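Local coordinates for protein putative glycerophosphodiester phosphodiesterase (Galdieria sulphuraria, PDB 2O55) that is a putative member of the glycerophosphodiester phosphodiesterase family, built on a TIM-barrel fold, at residues A[7-18]-A[238-249]. Numbering follows the deposited sequence.
Sequences PKIVGHRGVGKE and VDLICSNYPFGL. With SO4 (sulfate ion), chain B.
With chi1 at -159°, the imidazole of His-12 is swung opposite its own backbone N and laid beside the side chain of Asn-244, whose amide plane is turned only 22° from the ring. His-12 ND1 donates to Asn-244 OD1 at 2.8 Å, and Cys-242 SG sits over one ring face, 4.1 Å from the His-12 centroid, an arrangement that should limit the ring's rotation. Asn-244 ND2 is held in turn by the carbonyls of Phe-223 and Pro-220, which orients OD1. A sulfate oxygen lies at the ring edge and accepts from Arg-13 NH2. Further on, Glu-18 bends at chi2 (-85°), carrying OE2 to the start of the helix, where it accepts from Gly-248 N at 3.2 Å and, weakly, from Phe-247 N. Lys-17 N binds Asn-244 O on a lone pair, at 2.7 Å. Upstream, the two strands pair in parallel: Val-10 N hydrogen-bonds to Ile-241 O at 2.8 Å, while Val-10 CG2 packs on Leu-240 CD2 at 3.7 Å. Strands 8-12 and 240-243, the first and last of the TIM barrel, thereby close it, flanked by strands 39-46 and 214-218, with helix 227-236 covering Pro-7, Ile-241 and Leu-249.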
# COMPACT_ATOMS: atom_id res chain seq x y z
N PRO A 7 -3.17 14.44 9.84
CA PRO A 7 -2.81 13.45 8.81
C PRO A 7 -4.03 12.63 8.42
O PRO A 7 -4.95 12.50 9.21
CB PRO A 7 -1.78 12.56 9.51
CG PRO A 7 -1.52 13.20 10.88
CD PRO A 7 -2.75 14.01 11.18
N LYS A 8 -4.03 12.08 7.21
CA LYS A 8 -5.13 11.23 6.79
C LYS A 8 -4.80 9.75 7.02
O LYS A 8 -3.63 9.37 7.00
CB LYS A 8 -5.46 11.49 5.32
CG LYS A 8 -6.01 12.87 5.06
CD LYS A 8 -5.99 13.20 3.61
CE LYS A 8 -6.56 14.57 3.41
NZ LYS A 8 -5.53 15.41 2.71
N ILE A 9 -5.83 8.92 7.25
CA ILE A 9 -5.61 7.50 7.54
C ILE A 9 -5.42 6.69 6.27
O ILE A 9 -6.20 6.81 5.33
CB ILE A 9 -6.80 6.84 8.30
CG1 ILE A 9 -7.47 7.78 9.30
CG2 ILE A 9 -6.38 5.55 8.95
CD1 ILE A 9 -6.55 8.30 10.33
N VAL A 10 -4.39 5.84 6.24
CA VAL A 10 -4.31 4.80 5.22
C VAL A 10 -4.56 3.44 5.88
O VAL A 10 -3.81 3.05 6.79
CB VAL A 10 -2.95 4.76 4.53
CG1 VAL A 10 -2.98 3.71 3.46
CG2 VAL A 10 -2.65 6.09 3.91
N GLY A 11 -5.59 2.73 5.45
CA GLY A 11 -5.91 1.41 6.00
C GLY A 11 -4.93 0.34 5.54
O GLY A 11 -5.00 -0.11 4.39
N HIS A 12 -4.03 -0.08 6.43
CA HIS A 12 -3.00 -1.05 6.11
C HIS A 12 -3.62 -2.41 5.81
O HIS A 12 -4.21 -3.04 6.68
CB HIS A 12 -1.95 -1.15 7.22
CG HIS A 12 -0.64 -1.74 6.76
ND1 HIS A 12 0.46 -1.88 7.59
CD2 HIS A 12 -0.25 -2.21 5.55
CE1 HIS A 12 1.46 -2.41 6.92
NE2 HIS A 12 1.06 -2.63 5.68
N ARG A 13 -3.47 -2.85 4.56
CA ARG A 13 -4.07 -4.08 4.04
C ARG A 13 -5.58 -4.13 4.29
O ARG A 13 -6.16 -5.21 4.41
CB ARG A 13 -3.35 -5.31 4.61
CG ARG A 13 -1.88 -5.32 4.27
CD ARG A 13 -1.24 -6.58 4.76
NE ARG A 13 0.17 -6.37 5.03
CZ ARG A 13 0.92 -7.18 5.78
NH1 ARG A 13 0.37 -8.24 6.33
NH2 ARG A 13 2.22 -6.92 5.98
N GLY A 14 -6.19 -2.95 4.34
CA GLY A 14 -7.60 -2.79 4.67
C GLY A 14 -7.79 -2.33 6.11
O GLY A 14 -7.22 -1.33 6.54
N VAL A 15 -8.61 -3.06 6.86
CA VAL A 15 -8.89 -2.72 8.24
C VAL A 15 -7.70 -3.08 9.10
O VAL A 15 -7.77 -3.06 10.32
CB VAL A 15 -10.11 -3.47 8.77
CG1 VAL A 15 -11.33 -3.16 7.94
CG2 VAL A 15 -9.82 -4.98 8.80
N GLY A 16 -6.60 -3.43 8.45
CA GLY A 16 -5.37 -3.71 9.17
C GLY A 16 -5.54 -4.80 10.20
O GLY A 16 -6.21 -5.81 9.94
N LYS A 17 -4.96 -4.58 11.39
CA LYS A 17 -4.96 -5.57 12.47
C LYS A 17 -6.20 -5.49 13.38
O LYS A 17 -6.23 -6.11 14.44
CB LYS A 17 -3.66 -5.49 13.30
CG LYS A 17 -2.51 -6.25 12.68
CD LYS A 17 -1.19 -5.98 13.37
CE LYS A 17 -0.84 -7.08 14.33
NZ LYS A 17 0.56 -6.88 14.80
N GLU A 18 -7.22 -4.74 12.97
CA GLU A 18 -8.47 -4.72 13.73
C GLU A 18 -9.10 -6.13 13.64
O GLU A 18 -8.75 -6.93 12.75
CB GLU A 18 -9.44 -3.64 13.24
CG GLU A 18 -8.86 -2.21 13.13
CD GLU A 18 -8.88 -1.38 14.43
OE1 GLU A 18 -9.04 -1.92 15.55
OE2 GLU A 18 -8.71 -0.16 14.31
N VAL A 238 3.51 14.52 9.77
CA VAL A 238 3.33 13.69 8.58
C VAL A 238 1.98 13.95 7.92
O VAL A 238 1.06 14.46 8.58
CB VAL A 238 3.42 12.19 8.92
CG1 VAL A 238 4.74 11.91 9.62
CG2 VAL A 238 2.26 11.74 9.80
N ASP A 239 1.86 13.59 6.64
CA ASP A 239 0.63 13.79 5.86
C ASP A 239 -0.33 12.61 5.95
O ASP A 239 -1.55 12.79 5.95
CB ASP A 239 1.00 14.06 4.41
CG ASP A 239 1.88 15.28 4.28
OD1 ASP A 239 1.41 16.42 4.58
OD2 ASP A 239 3.06 15.11 3.90
N LEU A 240 0.21 11.40 6.03
CA LEU A 240 -0.62 10.21 6.07
C LEU A 240 -0.01 9.23 7.05
O LEU A 240 1.19 9.32 7.38
CB LEU A 240 -0.77 9.57 4.67
CG LEU A 240 -1.35 10.40 3.48
CD1 LEU A 240 -0.29 11.01 2.56
CD2 LEU A 240 -2.24 9.55 2.66
N ILE A 241 -0.84 8.34 7.57
CA ILE A 241 -0.37 7.30 8.47
C ILE A 241 -0.93 5.98 8.02
O ILE A 241 -2.16 5.79 8.00
CB ILE A 241 -0.80 7.53 9.90
CG1 ILE A 241 -0.25 8.88 10.38
CG2 ILE A 241 -0.33 6.34 10.76
CD1 ILE A 241 -0.61 9.25 11.76
N CYS A 242 -0.03 5.08 7.64
CA CYS A 242 -0.45 3.77 7.23
C CYS A 242 -0.50 2.94 8.51
O CYS A 242 0.52 2.38 8.94
CB CYS A 242 0.52 3.20 6.20
SG CYS A 242 -0.11 1.72 5.37
N SER A 243 -1.70 2.89 9.09
CA SER A 243 -1.96 2.33 10.42
C SER A 243 -2.45 0.90 10.41
O SER A 243 -3.18 0.50 9.51
CB SER A 243 -3.01 3.19 11.12
OG SER A 243 -3.29 2.71 12.43
N ASN A 244 -2.06 0.13 11.42
CA ASN A 244 -2.57 -1.22 11.59
C ASN A 244 -3.87 -1.18 12.38
O ASN A 244 -4.55 -2.20 12.52
CB ASN A 244 -1.55 -2.09 12.30
CG ASN A 244 -0.23 -2.17 11.55
OD1 ASN A 244 -0.17 -2.15 10.31
ND2 ASN A 244 0.86 -2.28 12.30
N TYR A 245 -4.20 -0.01 12.91
CA TYR A 245 -5.46 0.18 13.60
C TYR A 245 -6.16 1.46 13.15
O TYR A 245 -6.26 2.41 13.92
CB TYR A 245 -5.22 0.19 15.10
CG TYR A 245 -4.67 -1.13 15.55
CD1 TYR A 245 -3.29 -1.37 15.50
CD2 TYR A 245 -5.53 -2.16 15.98
CE1 TYR A 245 -2.78 -2.59 15.89
CE2 TYR A 245 -5.03 -3.38 16.37
CZ TYR A 245 -3.65 -3.60 16.32
OH TYR A 245 -3.13 -4.82 16.69
N PRO A 246 -6.66 1.48 11.90
CA PRO A 246 -7.31 2.70 11.37
C PRO A 246 -8.50 3.22 12.21
O PRO A 246 -8.66 4.45 12.38
CB PRO A 246 -7.76 2.27 9.96
CG PRO A 246 -7.70 0.78 9.95
CD PRO A 246 -6.66 0.38 10.92
N PHE A 247 -9.32 2.30 12.72
CA PHE A 247 -10.49 2.67 13.51
C PHE A 247 -10.06 3.33 14.83
O PHE A 247 -10.67 4.32 15.27
CB PHE A 247 -11.44 1.47 13.70
CG PHE A 247 -11.89 0.85 12.39
CD1 PHE A 247 -12.38 -0.45 12.35
CD2 PHE A 247 -11.82 1.57 11.17
CE1 PHE A 247 -12.80 -1.02 11.14
CE2 PHE A 247 -12.23 1.00 9.95
CZ PHE A 247 -12.71 -0.29 9.94
N GLY A 248 -8.99 2.80 15.44
CA GLY A 248 -8.37 3.43 16.60
C GLY A 248 -7.77 4.78 16.26
O GLY A 248 -7.91 5.76 17.02
N LEU A 249 -7.11 4.85 15.10
CA LEU A 249 -6.52 6.08 14.63
C LEU A 249 -7.59 7.12 14.38
O LEU A 249 -7.43 8.27 14.80
CB LEU A 249 -5.67 5.84 13.37
CG LEU A 249 -4.93 7.05 12.77
CD1 LEU A 249 -4.36 7.94 13.85
CD2 LEU A 249 -3.81 6.61 11.87
S SO4 B . 4.96 -4.70 6.07
O1 SO4 B . 5.76 -3.67 6.70
O2 SO4 B . 5.25 -5.94 6.76
O3 SO4 B . 3.56 -4.42 6.29
O4 SO4 B . 5.19 -4.79 4.62